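Local structure of NAD-dependent epimerase/dehydratase (Methanobrevibacter ruminantium, 6DNT) at residues Ile57-Val62 with His81-Thr85; Met163-Glu167 with Ser309-Asn315; Phe208-Glu214 with Glu334-Phe339. The protein probably interconverts UDP-N-acetylglucosamine and its 4-epimer with the help of NAD, and also binds UDP-N-acetylmuramic acid. All blocks are in the same frame, centred on the assembly; numbering follows the deposited sequence.

In the fold
The three contacts lie around the NAD and UDP-sugar sites at different depths. Contact 1 joins two parallel strands of the nucleotide-binding sheet, with the L84 side chain about 13 Å from the bound NAD. Contact 3 reaches both ligands, the Q212 side chain lying about 4 Å from each. Contact 2 is on the opposite side of the chain's centre from contact 1, their centres about 35 Å apart; its S309 side chain is about 5 Å from UDP-N-acetylmuramic acid. Contacts 2 and 3 alternate along the sequence, with centres about 26 Å apart; in both, a segment from the C-terminal part (309-315, 334-339) meets an earlier loop. No two contacts touch.

Contact 1 of 3, residues Ile57-Val62 with His81-Thr85; sequences IDDNKV and HENLT
V62 and L84 form a parallel beta bridge, their CA atoms 5.2 Å apart. Both flanking bonds use V62: its N donates to N83 O with 172° at the hydrogen, and its O accepts from T85 N at 2.9 Å. Ahead of the bridge, H81-L84 is a type I turn, closed by L84 N on H81 O. A side-chain bond also ties the turn, N83 N donating to H81 ND1 in the ring plane.

With ND1 used as acceptor, NE2 is left to donate to D58 OD1 at 2.9 Å. It meets that oxygen nearly along the C-O axis, carboxylate and imidazole planes being 34° apart. One face of the same ring takes a CH-pi contact from I57 CG1, 3.6 Å from the centroid. CG1 gets there by lying opposite the I57 backbone N (chi1 -164°), and CD1 then runs on to L84 CB at 3.9 Å. N83 reaches in toward the backbone of I57-N60: its CB lies 3.2 Å from N60 O, while ND2 donates to I57 O at 2.8 Å with that oxygen in the amide plane. A water accepts from the same ND2 and donates to D58 O, so both amide hydrogens have partners.

N60 is held by its own bonds, ND2 to L56 O and OD1 from K37 N. Strand 61-65 runs between strands 38-42 and 84-87, and V62 rests on V39 and V41. Contact 1 thus adds strand 84-87 to the first beta-alpha-beta unit of the Rossmann-type fold, made by strand 38-42, helix 47-56 and strand 61-65, with L84 packed on I64 and L76.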
ATOM      1  N   ILE A  57     -16.315  26.969  -6.825  1.00 16.56           N
ATOM      2  CA  ILE A  57     -16.751  27.247  -8.194  1.00 16.58           C
ATOM      3  C   ILE A  57     -16.957  28.735  -8.529  1.00 17.42           C
ATOM      4  O   ILE A  57     -16.806  29.124  -9.694  1.00 17.70           O
ATOM      5  CB  ILE A  57     -18.020  26.432  -8.545  1.00 16.24           C
ATOM      6  CG1 ILE A  57     -18.271  26.392 -10.061  1.00 16.32           C
ATOM      7  CG2 ILE A  57     -19.252  26.947  -7.794  1.00 16.33           C
ATOM      8  CD1 ILE A  57     -17.160  25.782 -10.888  1.00 16.45           C
ATOM      9  N   ASP A  58     -17.307  29.555  -7.546  1.00 19.01           N
ATOM     10  CA  ASP A  58     -17.550  30.978  -7.834  1.00 21.07           C
ATOM     11  C   ASP A  58     -16.279  31.707  -8.227  1.00 21.77           C
ATOM     12  O   ASP A  58     -16.319  32.580  -9.104  1.00 21.98           O
ATOM     13  CB  ASP A  58     -18.218  31.697  -6.655  1.00 22.70           C
ATOM     14  CG  ASP A  58     -19.701  31.385  -6.538  1.00 24.37           C
ATOM     15  OD1 ASP A  58     -20.323  30.883  -7.500  1.00 24.51           O
ATOM     16  OD2 ASP A  58     -20.262  31.668  -5.462  1.00 29.61           O
ATOM     17  N   ASP A  59     -15.156  31.337  -7.619  1.00 21.23           N
ATOM     18  CA  ASP A  59     -13.905  32.066  -7.806  1.00 22.53           C
ATOM     19  C   ASP A  59     -12.817  31.293  -8.555  1.00 20.31           C
ATOM     20  O   ASP A  59     -11.718  31.818  -8.749  1.00 20.06           O
ATOM     21  CB  ASP A  59     -13.392  32.535  -6.437  1.00 25.21           C
ATOM     22  CG  ASP A  59     -14.342  33.521  -5.765  1.00 29.01           C
ATOM     23  OD1 ASP A  59     -14.808  34.462  -6.439  1.00 32.61           O
ATOM     24  OD2 ASP A  59     -14.642  33.345  -4.566  1.00 33.54           O
ATOM     25  N   ASN A  60     -13.114  30.065  -8.998  1.00 17.84           N
ATOM     26  CA  ASN A  60     -12.113  29.224  -9.663  1.00 17.15           C
ATOM     27  C   ASN A  60     -12.723  28.415 -10.782  1.00 16.59           C
ATOM     28  O   ASN A  60     -13.906  28.085 -10.752  1.00 17.80           O
ATOM     29  CB  ASN A  60     -11.494  28.243  -8.667  1.00 17.07           C
ATOM     30  CG  ASN A  60     -10.901  28.939  -7.466  1.00 17.62           C
ATOM     31  OD1 ASN A  60      -9.784  29.448  -7.530  1.00 18.86           O
ATOM     32  ND2 ASN A  60     -11.649  28.992  -6.380  1.00 18.12           N
ATOM     33  N   LYS A  61     -11.908  28.098 -11.775  1.00 16.65           N
ATOM     34  CA  LYS A  61     -12.299  27.139 -12.785  1.00 16.17           C
ATOM     35  C   LYS A  61     -12.180  25.753 -12.160  1.00 15.43           C
ATOM     36  O   LYS A  61     -11.195  25.470 -11.481  1.00 15.16           O
ATOM     37  CB  LYS A  61     -11.434  27.248 -14.031  1.00 18.23           C
ATOM     38  CG  LYS A  61     -11.737  28.464 -14.891  1.00 20.17           C
ATOM     39  CD  LYS A  61     -10.904  28.370 -16.167  1.00 22.54           C
ATOM     40  CE  LYS A  61     -11.273  29.402 -17.213  0.70 23.86           C
ATOM     41  NZ  LYS A  61     -10.306  29.314 -18.342  0.70 25.34           N
ATOM     42  N   VAL A  62     -13.194  24.922 -12.373  1.00 13.96           N
ATOM     43  CA  VAL A  62     -13.220  23.564 -11.828  1.00 13.82           C
ATOM     44  C   VAL A  62     -13.557  22.573 -12.922  1.00 13.65           C
ATOM     45  O   VAL A  62     -14.579  22.707 -13.598  1.00 13.59           O
ATOM     46  CB  VAL A  62     -14.265  23.413 -10.708  1.00 13.69           C
ATOM     47  CG1 VAL A  62     -14.247  21.993 -10.146  1.00 13.96           C
ATOM     48  CG2 VAL A  62     -14.001  24.412  -9.596  1.00 13.79           C
ATOM     49  N   HIS A  81     -22.836  26.085 -13.938  1.00 15.70           N
ATOM     50  CA  HIS A  81     -22.032  27.242 -13.594  1.00 16.32           C
ATOM     51  C   HIS A  81     -21.019  27.557 -14.702  1.00 16.47           C
ATOM     52  O   HIS A  81     -20.424  26.646 -15.289  1.00 15.40           O
ATOM     53  CB  HIS A  81     -21.301  26.974 -12.278  1.00 16.36           C
ATOM     54  CG  HIS A  81     -20.817  28.207 -11.589  1.00 16.70           C
ATOM     55  ND1 HIS A  81     -19.778  28.967 -12.069  1.00 17.66           N
ATOM     56  CD2 HIS A  81     -21.212  28.800 -10.440  1.00 16.90           C
ATOM     57  CE1 HIS A  81     -19.558  29.985 -11.262  1.00 17.99           C
ATOM     58  NE2 HIS A  81     -20.416  29.902 -10.259  1.00 18.11           N
ATOM     59  N   GLU A  82     -20.832  28.845 -14.990  1.00 17.99           N
ATOM     60  CA  GLU A  82     -19.878  29.271 -16.031  1.00 19.45           C
ATOM     61  C   GLU A  82     -18.438  28.741 -15.875  1.00 17.90           C
ATOM     62  O   GLU A  82     -17.793  28.438 -16.850  1.00 17.28           O
ATOM     63  CB  GLU A  82     -19.898  30.803 -16.206  1.00 21.94           C
ATOM     64  CG  GLU A  82     -21.038  31.305 -17.099  0.70 24.98           C
ATOM     65  CD  GLU A  82     -21.003  30.768 -18.537  0.70 27.04           C
ATOM     66  OE1 GLU A  82     -19.907  30.619 -19.117  0.70 29.05           O
ATOM     67  OE2 GLU A  82     -22.085  30.487 -19.096  0.70 28.50           O
ATOM     68  N   ASN A  83     -17.968  28.602 -14.642  1.00 16.47           N
ATOM     69  CA  ASN A  83     -16.637  28.090 -14.339  1.00 16.13           C
ATOM     70  C   ASN A  83     -16.491  26.567 -14.360  1.00 14.94           C
ATOM     71  O   ASN A  83     -15.379  26.070 -14.170  1.00 14.12           O
ATOM     72  CB  ASN A  83     -16.186  28.617 -12.982  1.00 16.95           C
ATOM     73  CG  ASN A  83     -15.940  30.110 -12.988  1.00 18.40           C
ATOM     74  OD1 ASN A  83     -15.800  30.720 -14.052  1.00 20.18           O
ATOM     75  ND2 ASN A  83     -15.855  30.703 -11.804  1.00 18.45           N
ATOM     76  N   LEU A  84     -17.581  25.841 -14.589  1.00 14.03           N
ATOM     77  CA  LEU A  84     -17.577  24.388 -14.453  1.00 14.08           C
ATOM     78  C   LEU A  84     -17.336  23.674 -15.758  1.00 14.07           C
ATOM     79  O   LEU A  84     -17.894  24.046 -16.786  1.00 13.97           O
ATOM     80  CB  LEU A  84     -18.916  23.920 -13.890  1.00 14.30           C
ATOM     81  CG  LEU A  84     -19.043  22.433 -13.583  1.00 14.76           C
ATOM     82  CD1 LEU A  84     -18.067  22.049 -12.482  1.00 15.11           C
ATOM     83  CD2 LEU A  84     -20.474  22.137 -13.191  1.00 15.23           C
ATOM     84  N   THR A  85     -16.520  22.619 -15.696  1.00 13.75           N
ATOM     85  CA  THR A  85     -16.415  21.632 -16.739  1.00 13.85           C
ATOM     86  C   THR A  85     -16.632  20.261 -16.117  1.00 14.29           C
ATOM     87  O   THR A  85     -16.096  19.976 -15.058  1.00 14.28           O
ATOM     88  CB  THR A  85     -15.027  21.697 -17.419  1.00 14.58           C
ATOM     89  OG1 THR A  85     -14.939  22.918 -18.176  1.00 14.63           O
ATOM     90  CG2 THR A  85     -14.798  20.507 -18.330  1.00 14.83           C
TER
HETATM   91  O   HOH W   1     -14.790  33.419 -11.649  0.50 23.59           O

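Contact 2 of 3, residues Met163-Glu167 with Ser309-Asn315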
ATOM      1  N   MET A 163      -6.338   5.351  21.469  1.00 20.09           N
ATOM      2  CA  MET A 163      -7.105   6.540  21.171  1.00 19.96           C
ATOM      3  C   MET A 163      -6.766   7.644  22.177  1.00 20.15           C
ATOM      4  O   MET A 163      -6.417   7.325  23.321  1.00 21.69           O
ATOM      5  CB  MET A 163      -8.598   6.214  21.197  1.00 21.18           C
ATOM      6  CG  MET A 163      -9.057   5.514  19.928  1.00 21.62           C
ATOM      7  SD  MET A 163     -10.697   4.797  20.101  1.00 23.50           S
ATOM      8  CE  MET A 163     -10.286   3.320  21.033  1.00 23.86           C
ATOM      9  N   PRO A 164      -6.841   8.916  21.785  1.00 19.36           N
ATOM     10  CA  PRO A 164      -7.188   9.350  20.414  1.00 18.52           C
ATOM     11  C   PRO A 164      -6.078   9.039  19.397  1.00 17.70           C
ATOM     12  O   PRO A 164      -4.880   9.173  19.706  1.00 17.93           O
ATOM     13  CB  PRO A 164      -7.383  10.849  20.559  1.00 19.21           C
ATOM     14  CG  PRO A 164      -6.605  11.232  21.772  1.00 20.31           C
ATOM     15  CD  PRO A 164      -6.655  10.060  22.692  1.00 19.90           C
ATOM     16  N   LEU A 165      -6.482   8.609  18.203  1.00 15.76           N
ATOM     17  CA  LEU A 165      -5.542   8.021  17.241  1.00 15.00           C
ATOM     18  C   LEU A 165      -4.678   9.076  16.590  1.00 14.78           C
ATOM     19  O   LEU A 165      -5.182   9.991  15.947  1.00 14.35           O
ATOM     20  CB  LEU A 165      -6.280   7.257  16.143  1.00 14.74           C
ATOM     21  CG  LEU A 165      -7.081   6.058  16.645  1.00 15.12           C
ATOM     22  CD1 LEU A 165      -8.099   5.619  15.607  1.00 15.95           C
ATOM     23  CD2 LEU A 165      -6.146   4.921  17.029  1.00 15.77           C
ATOM     24  N   LYS A 166      -3.369   8.940  16.762  1.00 14.89           N
ATOM     25  CA  LYS A 166      -2.420   9.849  16.148  1.00 16.37           C
ATOM     26  C   LYS A 166      -2.065   9.334  14.761  1.00 15.39           C
ATOM     27  O   LYS A 166      -2.100   8.132  14.511  1.00 14.85           O
ATOM     28  CB  LYS A 166      -1.172   9.969  17.011  1.00 18.17           C
ATOM     29  CG  LYS A 166      -1.451  10.593  18.365  1.00 20.08           C
ATOM     30  CD  LYS A 166      -0.173  10.846  19.153  1.00 22.80           C
ATOM     31  CE  LYS A 166       0.468   9.564  19.659  1.00 24.57           C
ATOM     32  NZ  LYS A 166      -0.420   8.775  20.567  1.00 26.65           N
ATOM     33  N   GLU A 167      -1.693  10.248  13.869  1.00 15.46           N
ATOM     34  CA  GLU A 167      -1.343   9.876  12.495  1.00 15.67           C
ATOM     35  C   GLU A 167      -0.140   8.949  12.426  1.00 16.28           C
ATOM     36  O   GLU A 167      -0.005   8.191  11.479  1.00 16.85           O
ATOM     37  CB  GLU A 167      -1.081  11.111  11.628  1.00 15.62           C
ATOM     38  CG  GLU A 167      -2.318  11.964  11.357  1.00 15.95           C
ATOM     39  CD  GLU A 167      -2.553  13.071  12.375  1.00 16.00           C
ATOM     40  OE1 GLU A 167      -1.906  13.082  13.461  1.00 16.66           O
ATOM     41  OE2 GLU A 167      -3.408  13.937  12.088  1.00 15.73           O
ATOM     42  N   SER A 309     -13.968   4.576  17.960  1.00 12.80           N
ATOM     43  CA  SER A 309     -13.099   5.282  17.032  1.00 13.24           C
ATOM     44  C   SER A 309     -13.056   6.749  17.436  1.00 13.71           C
ATOM     45  O   SER A 309     -14.104   7.378  17.605  1.00 13.69           O
ATOM     46  CB  SER A 309     -13.641   5.147  15.614  1.00 14.19           C
ATOM     47  OG  SER A 309     -12.939   5.988  14.746  1.00 15.36           O
ATOM     48  N   LEU A 310     -11.851   7.294  17.590  1.00 13.18           N
ATOM     49  CA  LEU A 310     -11.636   8.668  18.060  1.00 14.10           C
ATOM     50  C   LEU A 310     -10.337   9.190  17.474  1.00 13.85           C
ATOM     51  O   LEU A 310      -9.311   8.526  17.603  1.00 13.99           O
ATOM     52  CB  LEU A 310     -11.558   8.703  19.588  1.00 14.80           C
ATOM     53  CG  LEU A 310     -11.313  10.062  20.257  1.00 16.07           C
ATOM     54  CD1 LEU A 310     -12.426  11.046  19.959  1.00 16.61           C
ATOM     55  CD2 LEU A 310     -11.130   9.841  21.758  1.00 16.66           C
ATOM     56  N   ALA A 311     -10.373  10.367  16.854  1.00 13.73           N
ATOM     57  CA  ALA A 311      -9.179  10.972  16.262  1.00 14.12           C
ATOM     58  C   ALA A 311      -8.432  11.864  17.248  1.00 15.22           C
ATOM     59  O   ALA A 311      -9.047  12.560  18.046  1.00 16.22           O
ATOM     60  CB  ALA A 311      -9.555  11.802  15.047  1.00 13.40           C
ATOM     61  N   ASP A 312      -7.108  11.873  17.146  1.00 15.69           N
ATOM     62  CA  ASP A 312      -6.308  12.991  17.633  1.00 17.20           C
ATOM     63  C   ASP A 312      -6.213  13.984  16.487  1.00 17.02           C
ATOM     64  O   ASP A 312      -5.685  13.643  15.428  1.00 16.82           O
ATOM     65  CB  ASP A 312      -4.904  12.532  18.056  1.00 18.56           C
ATOM     66  CG  ASP A 312      -4.103  13.647  18.720  1.00 20.72           C
ATOM     67  OD1 ASP A 312      -4.072  14.780  18.194  1.00 21.90           O
ATOM     68  OD2 ASP A 312      -3.488  13.379  19.772  1.00 22.87           O
ATOM     69  N   ILE A 313      -6.712  15.204  16.698  1.00 17.18           N
ATOM     70  CA  ILE A 313      -6.735  16.229  15.637  1.00 18.22           C
ATOM     71  C   ILE A 313      -5.729  17.379  15.853  1.00 18.81           C
ATOM     72  O   ILE A 313      -5.871  18.443  15.254  1.00 18.22           O
ATOM     73  CB  ILE A 313      -8.154  16.777  15.372  1.00 18.51           C
ATOM     74  CG1 ILE A 313      -8.769  17.382  16.632  1.00 19.17           C
ATOM     75  CG2 ILE A 313      -9.041  15.682  14.806  1.00 18.56           C
ATOM     76  CD1 ILE A 313      -9.836  18.408  16.315  1.00 20.13           C
ATOM     77  N   SER A 314      -4.693  17.130  16.657  1.00 19.64           N
ATOM     78  CA  SER A 314      -3.618  18.111  16.885  1.00 21.44           C
ATOM     79  C   SER A 314      -3.018  18.643  15.579  1.00 21.21           C
ATOM     80  O   SER A 314      -2.819  19.848  15.424  1.00 22.43           O
ATOM     81  CB  SER A 314      -2.496  17.489  17.726  1.00 22.60           C
ATOM     82  OG  SER A 314      -2.989  17.117  19.002  1.00 25.06           O
ATOM     83  N   ASN A 315      -2.770  17.746  14.630  1.00 20.18           N
ATOM     84  CA  ASN A 315      -2.119  18.132  13.382  1.00 20.26           C
ATOM     85  C   ASN A 315      -2.994  18.910  12.398  1.00 19.58           C
ATOM     86  O   ASN A 315      -2.493  19.355  11.373  1.00 19.02           O
ATOM     87  CB  ASN A 315      -1.419  16.918  12.752  1.00 21.71           C
ATOM     88  CG  ASN A 315      -0.190  16.505  13.549  1.00 23.46           C
ATOM     89  OD1 ASN A 315       0.603  17.357  13.951  1.00 27.73           O
ATOM     90  ND2 ASN A 315      -0.042  15.226  13.810  1.00 23.79           N
TER
HETATM   91  O   HOH W   2      -3.027  11.046  21.223  1.00 33.66           O
HETATM   92  O   HOH W   3      -3.083  14.887  15.086  1.00 23.12           O
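L165 and A311 form a single beta bridge between two loops beside the UDP-sugar pocket and the zinc site: the S309 side chain is about 5 Å from UDP-N-acetylmuramic acid, and that of M163 about 4 Å from the zinc-binding H308. L165 N donates almost straight to L310 O (170°). D312 N returns to L165 O at 2.9 Å, but from above the carbonyl plane.

P164, which follows a cis peptide bond, lays CB against L310 CG at 4.0 Å. Alongside, M163 SD comes within 3.7 Å of L310 N, a buried amide with no polar partner in the model. D312 CG lies opposite its own backbone N (chi1 -173°), which turns the carboxylate to two tasks. OD1 accepts from S314 N at 2.9 Å in an Asx turn and takes S314 OG on its syn lone pair; OD2 is joined to P164 O by a water that donates to both. Farther along, N315 ND2 drops onto E167 OE1 at 2.9 Å from above the carboxylate plane, while OE2 accepts from N270 N.

Strand 267-271 and its neighbours back both loops. N270 ND2 also reaches D312 O, D246 of strand 244-249 accepts from A311 N, and R203 NH1 of strand 199-208 donates to E167 O.

Contact 3 of 3, residues Phe208-Glu214 with Glu334-Phe339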
ATOM      1  N   PHE A 208     -20.663  13.050   7.648  1.00 11.27           N
ATOM      2  CA  PHE A 208     -22.107  13.104   7.459  1.00 11.38           C
ATOM      3  C   PHE A 208     -22.529  14.428   6.837  1.00 11.27           C
ATOM      4  O   PHE A 208     -21.785  15.397   6.866  1.00 11.36           O
ATOM      5  CB  PHE A 208     -22.852  12.875   8.797  1.00 11.42           C
ATOM      6  CG  PHE A 208     -22.800  14.061   9.722  1.00 11.74           C
ATOM      7  CD1 PHE A 208     -21.686  14.299  10.507  1.00 11.79           C
ATOM      8  CD2 PHE A 208     -23.870  14.946   9.796  1.00 11.77           C
ATOM      9  CE1 PHE A 208     -21.625  15.395  11.358  1.00 11.96           C
ATOM     10  CE2 PHE A 208     -23.810  16.059  10.626  1.00 11.93           C
ATOM     11  CZ  PHE A 208     -22.688  16.282  11.410  1.00 12.23           C
ATOM     12  N   GLY A 209     -23.734  14.436   6.284  1.00 11.32           N
ATOM     13  CA  GLY A 209     -24.366  15.674   5.844  1.00 11.60           C
ATOM     14  C   GLY A 209     -25.233  15.523   4.625  1.00 11.22           C
ATOM     15  O   GLY A 209     -25.502  14.417   4.158  1.00 11.29           O
ATOM     16  N   PRO A 210     -25.703  16.657   4.090  1.00 12.08           N
ATOM     17  CA  PRO A 210     -26.471  16.657   2.856  1.00 12.38           C
ATOM     18  C   PRO A 210     -25.780  15.886   1.720  1.00 12.57           C
ATOM     19  O   PRO A 210     -24.554  15.982   1.559  1.00 12.81           O
ATOM     20  CB  PRO A 210     -26.567  18.156   2.525  1.00 12.47           C
ATOM     21  CG  PRO A 210     -26.521  18.831   3.832  1.00 12.82           C
ATOM     22  CD  PRO A 210     -25.532  18.017   4.633  1.00 12.73           C
ATOM     23  N   ARG A 211     -26.581  15.131   0.975  1.00 12.50           N
ATOM     24  CA  ARG A 211     -26.209  14.376  -0.227  1.00 13.03           C
ATOM     25  C   ARG A 211     -25.560  13.030   0.060  1.00 13.18           C
ATOM     26  O   ARG A 211     -25.173  12.340  -0.869  1.00 14.12           O
ATOM     27  CB  ARG A 211     -25.312  15.194  -1.168  1.00 13.11           C
ATOM     28  CG  ARG A 211     -25.841  16.589  -1.454  1.00 13.71           C
ATOM     29  CD  ARG A 211     -24.786  17.434  -2.114  1.00 13.80           C
ATOM     30  NE  ARG A 211     -25.218  18.817  -2.203  1.00 14.44           N
ATOM     31  CZ  ARG A 211     -24.417  19.832  -2.487  1.00 15.11           C
ATOM     32  NH1 ARG A 211     -23.122  19.630  -2.722  1.00 14.74           N
ATOM     33  NH2 ARG A 211     -24.921  21.062  -2.561  1.00 16.16           N
ATOM     34  N   GLN A 212     -25.463  12.638   1.330  1.00 13.33           N
ATOM     35  CA  GLN A 212     -24.942  11.317   1.664  1.00 13.37           C
ATOM     36  C   GLN A 212     -25.959  10.248   1.312  1.00 14.43           C
ATOM     37  O   GLN A 212     -27.160  10.441   1.512  1.00 15.72           O
ATOM     38  CB  GLN A 212     -24.601  11.258   3.139  1.00 12.84           C
ATOM     39  CG  GLN A 212     -23.823  10.025   3.545  1.00 12.66           C
ATOM     40  CD  GLN A 212     -23.267  10.142   4.944  1.00 12.77           C
ATOM     41  OE1 GLN A 212     -23.819  10.849   5.793  1.00 13.06           O
ATOM     42  NE2 GLN A 212     -22.141   9.495   5.182  1.00 12.72           N
ATOM     43  N   ASP A 213     -25.487   9.121   0.802  1.00 14.71           N
ATOM     44  CA  ASP A 213     -26.374   8.034   0.396  1.00 16.54           C
ATOM     45  C   ASP A 213     -27.058   7.386   1.590  1.00 17.15           C
ATOM     46  O   ASP A 213     -26.413   7.146   2.589  1.00 15.61           O
ATOM     47  CB  ASP A 213     -25.601   6.959  -0.359  1.00 18.26           C
ATOM     48  CG  ASP A 213     -26.456   5.767  -0.666  1.00 20.41           C
ATOM     49  OD1 ASP A 213     -27.484   5.947  -1.361  1.00 21.44           O
ATOM     50  OD2 ASP A 213     -26.151   4.666  -0.159  1.00 21.51           O
ATOM     51  N   GLU A 214     -28.360   7.132   1.464  1.00 18.16           N
ATOM     52  CA  GLU A 214     -29.124   6.389   2.468  1.00 20.15           C
ATOM     53  C   GLU A 214     -29.636   5.039   1.954  1.00 20.82           C
ATOM     54  O   GLU A 214     -30.109   4.232   2.748  1.00 21.68           O
ATOM     55  CB  GLU A 214     -30.299   7.237   3.000  1.00 21.57           C
ATOM     56  CG  GLU A 214     -31.586   7.234   2.169  1.00 23.30           C
ATOM     57  CD  GLU A 214     -31.553   8.179   0.992  1.00 25.26           C
ATOM     58  OE1 GLU A 214     -30.532   8.224   0.274  1.00 27.06           O
ATOM     59  OE2 GLU A 214     -32.567   8.881   0.775  1.00 28.37           O
ATOM     60  N   GLU A 334     -29.533  20.884   9.259  1.00 19.42           N
ATOM     61  CA  GLU A 334     -29.269  21.095   7.835  1.00 20.18           C
ATOM     62  C   GLU A 334     -29.344  19.790   7.035  1.00 17.98           C
ATOM     63  O   GLU A 334     -29.859  19.756   5.930  1.00 17.57           O
ATOM     64  CB  GLU A 334     -27.891  21.761   7.675  1.00 22.75           C
ATOM     65  CG  GLU A 334     -27.650  22.440   6.346  1.00 26.03           C
ATOM     66  CD  GLU A 334     -26.530  23.475   6.422  1.00 28.61           C
ATOM     67  OE1 GLU A 334     -26.844  24.667   6.657  1.00 32.85           O
ATOM     68  OE2 GLU A 334     -25.340  23.108   6.278  1.00 27.19           O
ATOM     69  N   THR A 335     -28.838  18.705   7.621  1.00 16.57           N
ATOM     70  CA  THR A 335     -28.892  17.384   7.004  1.00 15.82           C
ATOM     71  C   THR A 335     -30.333  16.882   6.873  1.00 16.33           C
ATOM     72  O   THR A 335     -30.747  16.412   5.818  1.00 16.84           O
ATOM     73  CB  THR A 335     -28.027  16.398   7.818  1.00 15.27           C
ATOM     74  OG1 THR A 335     -26.702  16.925   7.917  1.00 14.64           O
ATOM     75  CG2 THR A 335     -27.996  15.020   7.193  1.00 15.06           C
ATOM     76  N   VAL A 336     -31.102  17.011   7.954  1.00 17.21           N
ATOM     77  CA  VAL A 336     -32.512  16.624   7.953  1.00 17.95           C
ATOM     78  C   VAL A 336     -33.288  17.411   6.891  1.00 18.80           C
ATOM     79  O   VAL A 336     -34.044  16.830   6.115  1.00 18.54           O
ATOM     80  CB  VAL A 336     -33.139  16.821   9.353  1.00 18.40           C
ATOM     81  CG1 VAL A 336     -34.664  16.755   9.296  1.00 19.26           C
ATOM     82  CG2 VAL A 336     -32.607  15.770  10.312  1.00 18.26           C
ATOM     83  N   LYS A 337     -33.077  18.722   6.849  1.00 20.52           N
ATOM     84  CA  LYS A 337     -33.765  19.562   5.859  1.00 22.18           C
ATOM     85  C   LYS A 337     -33.437  19.123   4.434  1.00 21.68           C
ATOM     86  O   LYS A 337     -34.326  19.057   3.580  1.00 21.76           O
ATOM     87  CB  LYS A 337     -33.487  21.062   6.077  1.00 23.87           C
ATOM     88  CG  LYS A 337     -34.084  21.617   7.370  1.00 25.91           C
ATOM     89  CD  LYS A 337     -33.809  23.091   7.631  1.00 27.04           C
ATOM     90  CE  LYS A 337     -34.063  23.470   9.078  1.00 27.82           C
ATOM     91  NZ  LYS A 337     -33.766  24.909   9.322  1.00 29.09           N
ATOM     92  N   TRP A 338     -32.181  18.749   4.189  1.00 20.14           N
ATOM     93  CA  TRP A 338     -31.832  18.171   2.915  1.00 20.51           C
ATOM     94  C   TRP A 338     -32.615  16.874   2.605  1.00 19.77           C
ATOM     95  O   TRP A 338     -33.222  16.755   1.525  1.00 20.72           O
ATOM     96  CB  TRP A 338     -30.313  17.955   2.792  1.00 20.96           C
ATOM     97  CG  TRP A 338     -30.009  17.592   1.437  1.00 21.01           C
ATOM     98  CD1 TRP A 338     -29.810  18.446   0.381  1.00 21.70           C
ATOM     99  CD2 TRP A 338     -29.947  16.281   0.911  1.00 20.31           C
ATOM    100  NE1 TRP A 338     -29.602  17.733  -0.763  1.00 20.88           N
ATOM    101  CE2 TRP A 338     -29.678  16.399  -0.467  1.00 20.51           C
ATOM    102  CE3 TRP A 338     -30.076  15.002   1.472  1.00 19.83           C
ATOM    103  CZ2 TRP A 338     -29.544  15.298  -1.295  1.00 20.68           C
ATOM    104  CZ3 TRP A 338     -29.937  13.912   0.650  1.00 20.09           C
ATOM    105  CH2 TRP A 338     -29.674  14.065  -0.727  1.00 21.12           C
ATOM    106  N   PHE A 339     -32.650  15.923   3.542  1.00 18.56           N
ATOM    107  CA  PHE A 339     -33.380  14.674   3.316  1.00 18.63           C
ATOM    108  C   PHE A 339     -34.879  14.902   3.130  1.00 19.09           C
ATOM    109  O   PHE A 339     -35.493  14.224   2.322  1.00 20.85           O
ATOM    110  CB  PHE A 339     -33.109  13.639   4.421  1.00 18.24           C
ATOM    111  CG  PHE A 339     -31.801  12.923   4.240  1.00 17.89           C
ATOM    112  CD1 PHE A 339     -31.682  11.925   3.291  1.00 18.42           C
ATOM    113  CD2 PHE A 339     -30.686  13.277   4.977  1.00 17.59           C
ATOM    114  CE1 PHE A 339     -30.481  11.273   3.090  1.00 18.38           C
ATOM    115  CE2 PHE A 339     -29.474  12.625   4.781  1.00 18.22           C
ATOM    116  CZ  PHE A 339     -29.372  11.627   3.837  1.00 17.90           C
TER
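P210 and R211 lie over one face of the W338 indole. P210 CB makes a CH-pi contact 4.0 Å from the centroid of the five-membered ring, 27° off its normal. The six-membered ring is met by R211 backbone, with CA 3.5 Å from W338 CH2, and R211 CG runs past CZ2 at 3.9 Å. W338 CG opposite its backbone N (chi1 -171°) carries the indole toward the loop, and chi2 near a right angle turns its face to both residues. With only the methyl of an alanine in place of W338, P210 CB and the R211 backbone would probably lose the surface they rest on, a gap opening between turn and helix.

F339 works through its edge: CZ lies 3.4 Å from Q212 O, and the E214 carboxylate, its plane 80° from the ring's, stands beside CE1. W338 CE3 sits over the centre of one face of the F339 ring, so the neighbouring rings pack directly. One turn back, T335 OG1, hydrogen-bonded to Q331 O of its own helix, packs 3.4 Å from G209 CA.

The chain shape behind these contacts is a type II turn from G209 to Q212, whose Q212 N to G209 O bond is weak. At G209 the backbone angles would drive a CB into the carbonyl O of F208, and P210 CD stands in its way too. Helix 47-56 also holds the turn: H51 NE2 donates to P210 O, and R211 forms a salt bridge with D54 and a hydrogen bond with S50. Q212 NE2 donates to V207 O, and Q212 touches UDP-N-acetylmuramic acid.

Helix 328-341 thus packs on the end of strand 199-208 and the loop after it, which together carry F-G-P-R-Q at the ligand site, consistent with the extended short-chain dehydrogenase fold of NAD-dependent sugar epimerases.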